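Local coordinates for ferripyochelin binding protein (PDB 1V3W) that probably catalyses the reversible hydration of carbon dioxide as a zinc-binding gamma-class carbonic anhydrase, built as a trimer of left-handed parallel beta-helices, at residues H87-G92 with S101-G106; Y94-I99 with H112-A117; A107-H112 with A119-N124. All coordinates share one frame; numbering follows the deposited sequence.

In the fold
The chain winds as a left-handed parallel beta-helix, and each contact joins one coil to the next. From the N terminus, segment 87-92 is met first. Contact 1 closes when the chain returns at 101-106. Segment 94-99 lies inside that loop and pairs with 112-117 beyond it, so contacts 1 and 2 cross. Contact 3 opens at 107-112, after contact 1 has closed. It ends at 119-124, so it crosses contact 2, with which it shares His112. Contacts 1 and 3 follow in series. Contact 1 joins a zinc ligand to the next coil, contact 2 pairs strands 95-97 and 113-115, and contact 3 fills an interior corner.

Contact 1 (H87-G92 with S101-G106); sequences HGAKVG and SVILDG. With ZN (zinc ion), chain B.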
loop_
_atom_site.group_PDB
_atom_site.type_symbol
_atom_site.label_atom_id
_atom_site.label_comp_id
_atom_site.label_asym_id
_atom_site.label_seq_id
_atom_site.Cartn_x
_atom_site.Cartn_y
_atom_site.Cartn_z
ATOM N N HIS A 87 -0.428 5.000 -12.274
ATOM C CA HIS A 87 -0.489 6.450 -12.370
ATOM C C HIS A 87 -0.401 6.997 -13.791
ATOM O O HIS A 87 0.653 6.934 -14.421
ATOM C CB HIS A 87 0.625 7.059 -11.514
ATOM C CG HIS A 87 0.338 8.455 -11.066
ATOM N ND1 HIS A 87 0.355 9.530 -11.926
ATOM C CD2 HIS A 87 -0.034 8.944 -9.858
ATOM C CE1 HIS A 87 0.003 10.622 -11.270
ATOM N NE2 HIS A 87 -0.240 10.293 -10.014
ATOM N N GLY A 88 -1.521 7.530 -14.278
ATOM C CA GLY A 88 -1.582 8.114 -15.610
ATOM C C GLY A 88 -1.086 7.228 -16.734
ATOM O O GLY A 88 -0.417 7.703 -17.657
ATOM N N ALA A 89 -1.432 5.948 -16.679
ATOM C CA ALA A 89 -0.986 5.006 -17.694
ATOM C C ALA A 89 -2.114 4.352 -18.472
ATOM O O ALA A 89 -3.275 4.359 -18.052
ATOM C CB ALA A 89 -0.121 3.930 -17.048
ATOM N N LYS A 90 -1.752 3.799 -19.624
ATOM C CA LYS A 90 -2.690 3.091 -20.479
ATOM C C LYS A 90 -2.374 1.610 -20.342
ATOM O O LYS A 90 -1.233 1.191 -20.541
ATOM C CB LYS A 90 -2.539 3.534 -21.937
ATOM C CG LYS A 90 -3.173 4.881 -22.223
ATOM C CD LYS A 90 -3.034 5.292 -23.677
ATOM C CE LYS A 90 -3.791 6.585 -23.948
ATOM N NZ LYS A 90 -3.346 7.693 -23.056
ATOM N N VAL A 91 -3.385 0.828 -19.977
ATOM C CA VAL A 91 -3.220 -0.605 -19.801
ATOM C C VAL A 91 -4.183 -1.312 -20.743
ATOM O O VAL A 91 -5.376 -1.006 -20.769
ATOM C CB VAL A 91 -3.508 -1.020 -18.340
ATOM C CG1 VAL A 91 -3.343 -2.521 -18.177
ATOM C CG2 VAL A 91 -2.566 -0.280 -17.393
ATOM N N GLY A 92 -3.651 -2.249 -21.521
ATOM C CA GLY A 92 -4.461 -2.984 -22.477
ATOM C C GLY A 92 -5.363 -4.039 -21.871
ATOM O O GLY A 92 -5.745 -3.955 -20.706
ATOM N N SER A 101 3.285 -3.572 -7.586
ATOM C CA SER A 101 4.064 -3.050 -8.700
ATOM C C SER A 101 3.656 -1.594 -8.911
ATOM O O SER A 101 2.744 -1.098 -8.246
ATOM C CB SER A 101 3.813 -3.862 -9.978
ATOM O OG SER A 101 2.473 -3.743 -10.423
ATOM N N VAL A 102 4.334 -0.912 -9.830
ATOM C CA VAL A 102 4.043 0.487 -10.121
ATOM C C VAL A 102 4.081 0.719 -11.627
ATOM O O VAL A 102 5.006 0.276 -12.302
ATOM C CB VAL A 102 5.084 1.428 -9.466
ATOM C CG1 VAL A 102 4.726 2.881 -9.744
ATOM C CG2 VAL A 102 5.160 1.163 -7.968
ATOM N N ILE A 103 3.066 1.402 -12.145
ATOM C CA ILE A 103 2.997 1.723 -13.567
ATOM C C ILE A 103 2.944 3.240 -13.615
ATOM O O ILE A 103 2.000 3.844 -13.112
ATOM C CB ILE A 103 1.729 1.150 -14.220
ATOM C CG1 ILE A 103 1.587 -0.337 -13.871
ATOM C CG2 ILE A 103 1.790 1.349 -15.730
ATOM C CD1 ILE A 103 2.760 -1.200 -14.293
ATOM N N LEU A 104 3.959 3.856 -14.212
ATOM C CA LEU A 104 4.026 5.309 -14.253
ATOM C C LEU A 104 3.424 6.001 -15.476
ATOM O O LEU A 104 3.052 5.363 -16.464
ATOM C CB LEU A 104 5.475 5.750 -14.021
ATOM C CG LEU A 104 5.990 5.278 -12.651
ATOM C CD1 LEU A 104 7.472 5.576 -12.497
ATOM C CD2 LEU A 104 5.185 5.958 -11.551
ATOM N N ASP A 105 3.339 7.323 -15.379
ATOM C CA ASP A 105 2.740 8.181 -16.394
ATOM C C ASP A 105 3.241 8.031 -17.821
ATOM O O ASP A 105 4.443 8.016 -18.080
ATOM C CB ASP A 105 2.880 9.637 -15.952
ATOM C CG ASP A 105 2.368 9.860 -14.544
ATOM O OD1 ASP A 105 1.177 10.201 -14.385
ATOM O OD2 ASP A 105 3.157 9.675 -13.592
ATOM N N GLY A 106 2.292 7.932 -18.745
ATOM C CA GLY A 106 2.635 7.799 -20.147
ATOM C C GLY A 106 2.959 6.388 -20.590
ATOM O O GLY A 106 3.119 6.135 -21.783
HETATM ZN ZN ZN B . -0.716 11.181 -8.272
HETATM O O HOH W 1 -0.081 12.602 -7.316
#
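His87 and Asp105 meet through a His-carboxylate hydrogen bond. His87 ND1 donates to Asp105 OD1 at 2.7 Å. The acceptor lies at the ring edge, close to the ring plane, and is met on its syn side, with ND1 21° out of the carboxylate plane. The carboxylate is turned 65° from the ring. CG of His87 is anti to its backbone N (chi1 -156°), which brings ND1 up to the carboxylate. At the other end of the ring, His87 NE2 binds the zinc ion at 2.0 Å. Water 1, His65 and His82 of the second subunit complete the observed metal site. Asp105 is thus a second-shell residue, and Ser67 OG also bonds to its OD1. An alanine in place of Asp105 would probably leave His87 ND1 and Ser67 OG without this shared acceptor and let the zinc-bound ring turn more easily.

Backbone bonds join the same turns. His87 N donates to Ile103 O at 2.8 Å, and Gly106 N to Gly88 O at 2.9 Å. The latter oxygen also receives a CA-H...O contact from Asp105. Glycine suits position 88, where phi is positive and a beta carbon would run into Asp105 OD1. The backbone angles of Gly106 also call for glycine.

The apolar part is small. Ala89 CB presses on Ile103 CG2 at 3.5 Å, tighter than usual for two carbons. The same CB lies 3.5 Å from Leu104 O.

The contact joins two successive coils of the left-handed beta-helix. Strand 102-103 lies between strands 85-87 and 120-121, and Ile103 packs onto Val121. Strand 90-91 sits beside 108-109 in a second sheet, while Ile99 of the second subunit packs against His87 and Leu104.

Contact 2 (Y94-I99 with H112-A117); sequences YVIIGI and HVIIGA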
loop_
_atom_site.group_PDB
_atom_site.type_symbol
_atom_site.label_atom_id
_atom_site.label_comp_id
_atom_site.label_asym_id
_atom_site.label_seq_id
_atom_site.Cartn_x
_atom_site.Cartn_y
_atom_site.Cartn_z
ATOM N N TYR A 94 -6.354 -8.100 -20.852
ATOM C CA TYR A 94 -5.730 -9.318 -20.332
ATOM C C TYR A 94 -4.342 -9.018 -19.788
ATOM O O TYR A 94 -3.347 -9.622 -20.201
ATOM C CB TYR A 94 -5.641 -10.375 -21.438
ATOM C CG TYR A 94 -6.961 -10.635 -22.119
ATOM C CD1 TYR A 94 -7.917 -11.466 -21.541
ATOM C CD2 TYR A 94 -7.277 -10.001 -23.320
ATOM C CE1 TYR A 94 -9.159 -11.657 -22.139
ATOM C CE2 TYR A 94 -8.515 -10.180 -23.924
ATOM C CZ TYR A 94 -9.451 -11.007 -23.326
ATOM O OH TYR A 94 -10.692 -11.162 -23.886
ATOM N N VAL A 95 -4.285 -8.075 -18.857
ATOM C CA VAL A 95 -3.028 -7.678 -18.246
ATOM C C VAL A 95 -3.058 -7.936 -16.754
ATOM O O VAL A 95 -4.027 -7.592 -16.079
ATOM C CB VAL A 95 -2.748 -6.174 -18.457
ATOM C CG1 VAL A 95 -1.457 -5.773 -17.747
ATOM C CG2 VAL A 95 -2.653 -5.867 -19.945
ATOM N N ILE A 96 -2.002 -8.562 -16.249
ATOM C CA ILE A 96 -1.893 -8.816 -14.826
ATOM C C ILE A 96 -0.852 -7.851 -14.283
ATOM O O ILE A 96 0.336 -7.953 -14.607
ATOM C CB ILE A 96 -1.446 -10.265 -14.521
ATOM C CG1 ILE A 96 -2.550 -11.240 -14.934
ATOM C CG2 ILE A 96 -1.140 -10.420 -13.027
ATOM C CD1 ILE A 96 -2.213 -12.694 -14.693
ATOM N N ILE A 97 -1.308 -6.893 -13.485
ATOM C CA ILE A 97 -0.416 -5.923 -12.869
ATOM C C ILE A 97 -0.019 -6.541 -11.535
ATOM O O ILE A 97 -0.849 -6.698 -10.636
ATOM C CB ILE A 97 -1.134 -4.570 -12.656
ATOM C CG1 ILE A 97 -1.485 -3.955 -14.015
ATOM C CG2 ILE A 97 -0.254 -3.622 -11.854
ATOM C CD1 ILE A 97 -0.284 -3.673 -14.904
ATOM N N GLY A 98 1.253 -6.911 -11.430
ATOM C CA GLY A 98 1.759 -7.542 -10.226
ATOM C C GLY A 98 1.522 -6.864 -8.899
ATOM O O GLY A 98 1.376 -5.645 -8.802
ATOM N N ILE A 99 1.495 -7.686 -7.860
ATOM C CA ILE A 99 1.302 -7.208 -6.505
ATOM C C ILE A 99 2.396 -6.209 -6.164
ATOM O O ILE A 99 3.581 -6.444 -6.412
ATOM C CB ILE A 99 1.339 -8.387 -5.512
ATOM C CG1 ILE A 99 0.108 -9.267 -5.730
ATOM C CG2 ILE A 99 1.401 -7.876 -4.077
ATOM C CD1 ILE A 99 0.163 -10.589 -5.003
ATOM N N HIS A 112 -2.205 -9.005 -23.032
ATOM C CA HIS A 112 -1.620 -10.268 -22.599
ATOM C C HIS A 112 -0.212 -10.036 -22.070
ATOM O O HIS A 112 0.770 -10.575 -22.587
ATOM C CB HIS A 112 -1.597 -11.266 -23.757
ATOM C CG HIS A 112 -2.956 -11.751 -24.157
ATOM N ND1 HIS A 112 -3.756 -12.498 -23.320
ATOM C CD2 HIS A 112 -3.658 -11.593 -25.305
ATOM C CE1 HIS A 112 -4.890 -12.781 -23.934
ATOM N NE2 HIS A 112 -4.857 -12.244 -25.140
ATOM N N VAL A 113 -0.134 -9.219 -21.028
ATOM C CA VAL A 113 1.130 -8.882 -20.392
ATOM C C VAL A 113 1.055 -9.172 -18.902
ATOM O O VAL A 113 0.001 -9.040 -18.282
ATOM C CB VAL A 113 1.463 -7.380 -20.586
ATOM C CG1 VAL A 113 2.614 -6.965 -19.670
ATOM C CG2 VAL A 113 1.825 -7.116 -22.036
ATOM N N ILE A 114 2.176 -9.596 -18.335
ATOM C CA ILE A 114 2.241 -9.840 -16.906
ATOM C C ILE A 114 3.370 -8.980 -16.377
ATOM O O ILE A 114 4.498 -9.053 -16.866
ATOM C CB ILE A 114 2.539 -11.317 -16.565
ATOM C CG1 ILE A 114 1.346 -12.189 -16.963
ATOM C CG2 ILE A 114 2.810 -11.466 -15.064
ATOM C CD1 ILE A 114 1.546 -13.667 -16.691
ATOM N N ILE A 115 3.044 -8.126 -15.413
ATOM C CA ILE A 115 4.033 -7.271 -14.778
ATOM C C ILE A 115 4.332 -7.976 -13.462
ATOM O O ILE A 115 3.425 -8.242 -12.672
ATOM C CB ILE A 115 3.467 -5.865 -14.486
ATOM C CG1 ILE A 115 2.962 -5.213 -15.781
ATOM C CG2 ILE A 115 4.535 -5.007 -13.822
ATOM C CD1 ILE A 115 4.027 -5.003 -16.842
ATOM N N GLY A 116 5.599 -8.297 -13.233
ATOM C CA GLY A 116 5.968 -8.989 -12.013
ATOM C C GLY A 116 5.739 -8.192 -10.744
ATOM O O GLY A 116 5.673 -6.962 -10.765
ATOM N N ALA A 117 5.614 -8.906 -9.629
ATOM C CA ALA A 117 5.414 -8.275 -8.331
ATOM C C ALA A 117 6.582 -7.344 -8.032
ATOM O O ALA A 117 7.741 -7.707 -8.228
ATOM C CB ALA A 117 5.309 -9.340 -7.245
#
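Tyr94 and His112 project in the same direction from matching positions on adjacent coils. Each has CG anti to its carbonyl carbon (chi1 -53° and -69°), which keeps the rings in step. Their planes are 10° apart, but the offset leaves little ring over ring, with centroids 4.7 Å apart. His112 ND1 lies 3.4 Å from Tyr94 CB and His112 CE1 3.5 Å from Tyr94 CG, so the imidazole sits against the base of the tyrosine. Tyr77 and Tyr130 continue the row, each nearly parallel to its neighbour. His112 ND1 bonds to Thr152 of helix 146-169.

Beyond the rings, the strands run parallel, and like side chains sit beside like. Ile96 CB meets Ile114 CG1 at 4.2 Å on the face turned to the helix, where Ile96 packs on Trp151. Val95, Ile97, Val113 and Ile115 occupy the other face, inside the coil, where one conformer of Ile97 lies alongside Ile115, Ile97 CD1 3.7 Å from Ile115 CG1.

The main chain fixes this register. Ile96 N donates to Val113 O at 2.9 Å, and Ile115 N to Ile96 O at 2.8 Å in an almost straight bond. Weak bonds flank this pair: Val113 N to Tyr94 O, and Gly98 N to Ile115 O. At Gly98 a beta carbon would collide with Ile115 O.

The chemistry is divided: amides set the spacing of the coils, aliphatic groups pack on both faces, and a row of near-parallel aromatic rings marks one end.

Contact 3 (A107-H112 with A119-N124); sequences AKIGDH and AVVPPN
Ala107 and Ile109 both touch one methyl of Val121. Val121 CG1 lies 3.8 Å from Ala107 CB and 3.9 Å from Ile109 CD1. Its CG1 is anti to the backbone N (chi1 177°), and the valine CB itself points toward segment 107-112. Ile109 reaches Val121 tip to tip. Its side chain is bent at both torsions (chi1 -49°, chi2 -58°), which carries CD1 over to that methyl. Ala107 is short, and it meets Val121 through its lone methyl. The same Ala107 CB also lies 3.9 Å from Pro122 O, at the edge of the apolar patch. Ala107, Ile109 and Val121 are all buried. This is the packed half of the contact.

The other half is loose. Asn124 is exposed and its CB points away from segment 107-112. Ala107 and Asn124 come together through the backbone alone, with Ala107 N 3.5 Å from Asn124 N. No hydrogen bond links the two segments. Asn124 N instead probably bonds to Asp105 O, two residues before Ala107 in the chain. Ala107 is held on its other side by a backbone bond with Lys90. The CB atoms of Pro122 and Pro123 also point away from segment 107-112, and Pro123 packs on Leu104.

The contact is an inner corner of the beta-helix, where strand 108-109 of one sheet faces strand 120-121 of another. Ile115 from the neighbouring wall packs on Val121 as well. Hydrogen bonds run between coils within each sheet: Val102 O probably accepts from Val121 N, and Lys108 bonds through its backbone to Lys125 and Ile127. Between these segments no hydrogen bond directs the contact, so it rests on nonpolar packing of methyl groups, while the bonds within each sheet hold the coils.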
loop_
_atom_site.group_PDB
_atom_site.type_symbol
_atom_site.label_atom_id
_atom_site.label_comp_id
_atom_site.label_asym_id
_atom_site.label_seq_id
_atom_site.Cartn_x
_atom_site.Cartn_y
_atom_site.Cartn_z
ATOM N N ALA A 107 3.066 5.465 -19.641
ATOM C CA ALA A 107 3.365 4.084 -19.994
ATOM C C ALA A 107 2.203 3.502 -20.789
ATOM O O ALA A 107 1.046 3.878 -20.582
ATOM C CB ALA A 107 3.605 3.258 -18.736
ATOM N N LYS A 108 2.523 2.596 -21.707
ATOM C CA LYS A 108 1.521 1.941 -22.539
ATOM C C LYS A 108 1.776 0.445 -22.428
ATOM O O LYS A 108 2.754 -0.066 -22.973
ATOM C CB LYS A 108 1.661 2.380 -24.004
ATOM C CG LYS A 108 0.439 2.066 -24.874
ATOM C CD LYS A 108 0.777 2.014 -26.365
ATOM C CE LYS A 108 -0.455 1.675 -27.197
ATOM N NZ LYS A 108 -1.433 0.862 -26.422
ATOM N N ILE A 109 0.912 -0.254 -21.699
ATOM C CA ILE A 109 1.059 -1.693 -21.525
ATOM C C ILE A 109 0.203 -2.412 -22.558
ATOM O O ILE A 109 -1.003 -2.177 -22.646
ATOM C CB ILE A 109 0.605 -2.141 -20.118
ATOM C CG1 ILE A 109 1.246 -1.253 -19.045
ATOM C CG2 ILE A 109 0.995 -3.594 -19.892
ATOM C CD1 ILE A 109 2.762 -1.253 -19.065
ATOM N N GLY A 110 0.832 -3.282 -23.342
ATOM C CA GLY A 110 0.110 -4.023 -24.361
ATOM C C GLY A 110 -0.829 -5.074 -23.798
ATOM O O GLY A 110 -1.032 -5.157 -22.587
ATOM N N ASP A 111 -1.403 -5.883 -24.683
ATOM C CA ASP A 111 -2.331 -6.928 -24.273
ATOM C C ASP A 111 -1.606 -8.220 -23.923
ATOM O O ASP A 111 -0.530 -8.501 -24.455
ATOM C CB ASP A 111 -3.346 -7.200 -25.385
ATOM C CG ASP A 111 -3.968 -5.934 -25.931
ATOM O OD1 ASP A 111 -4.322 -5.042 -25.129
ATOM O OD2 ASP A 111 -4.108 -5.834 -27.167
ATOM N N HIS A 112 -2.205 -9.005 -23.032
ATOM C CA HIS A 112 -1.620 -10.268 -22.599
ATOM C C HIS A 112 -0.212 -10.036 -22.070
ATOM O O HIS A 112 0.770 -10.575 -22.587
ATOM C CB HIS A 112 -1.597 -11.266 -23.757
ATOM C CG HIS A 112 -2.956 -11.751 -24.157
ATOM N ND1 HIS A 112 -3.756 -12.498 -23.320
ATOM C CD2 HIS A 112 -3.658 -11.593 -25.305
ATOM C CE1 HIS A 112 -4.890 -12.781 -23.934
ATOM N NE2 HIS A 112 -4.857 -12.244 -25.140
ATOM N N ALA A 119 7.637 -4.816 -9.629
ATOM C CA ALA A 119 8.274 -4.181 -10.776
ATOM C C ALA A 119 7.779 -2.748 -10.936
ATOM O O ALA A 119 6.698 -2.400 -10.463
ATOM C CB ALA A 119 7.990 -4.981 -12.049
ATOM N N VAL A 120 8.583 -1.919 -11.594
ATOM C CA VAL A 120 8.220 -0.530 -11.835
ATOM C C VAL A 120 8.352 -0.225 -13.317
ATOM O O VAL A 120 9.450 -0.272 -13.872
ATOM C CB VAL A 120 9.133 0.451 -11.054
ATOM C CG1 VAL A 120 8.782 1.897 -11.419
ATOM C CG2 VAL A 120 8.975 0.234 -9.557
ATOM N N VAL A 121 7.230 0.062 -13.963
ATOM C CA VAL A 121 7.250 0.408 -15.377
ATOM C C VAL A 121 7.455 1.923 -15.438
ATOM O O VAL A 121 6.590 2.698 -15.029
ATOM C CB VAL A 121 5.927 0.017 -16.075
ATOM C CG1 VAL A 121 5.952 0.470 -17.526
ATOM C CG2 VAL A 121 5.729 -1.494 -16.001
ATOM N N PRO A 122 8.620 2.361 -15.939
ATOM C CA PRO A 122 8.987 3.776 -16.062
ATOM C C PRO A 122 8.032 4.620 -16.901
ATOM O O PRO A 122 7.272 4.101 -17.720
ATOM C CB PRO A 122 10.380 3.719 -16.691
ATOM C CG PRO A 122 10.906 2.387 -16.257
ATOM C CD PRO A 122 9.708 1.501 -16.433
ATOM N N PRO A 123 8.065 5.946 -16.705
ATOM C CA PRO A 123 7.196 6.849 -17.463
ATOM C C PRO A 123 7.426 6.673 -18.963
ATOM O O PRO A 123 8.563 6.486 -19.408
ATOM C CB PRO A 123 7.633 8.231 -16.980
ATOM C CG PRO A 123 8.071 7.971 -15.570
ATOM C CD PRO A 123 8.859 6.690 -15.712
ATOM N N ASN A 124 6.340 6.725 -19.728
ATOM C CA ASN A 124 6.381 6.598 -21.183
ATOM C C ASN A 124 6.910 5.278 -21.732
ATOM O O ASN A 124 7.118 5.145 -22.939
ATOM C CB ASN A 124 7.179 7.762 -21.778
ATOM C CG ASN A 124 6.527 9.102 -21.504
ATOM O OD1 ASN A 124 5.365 9.319 -21.844
ATOM N ND2 ASN A 124 7.272 10.007 -20.881
#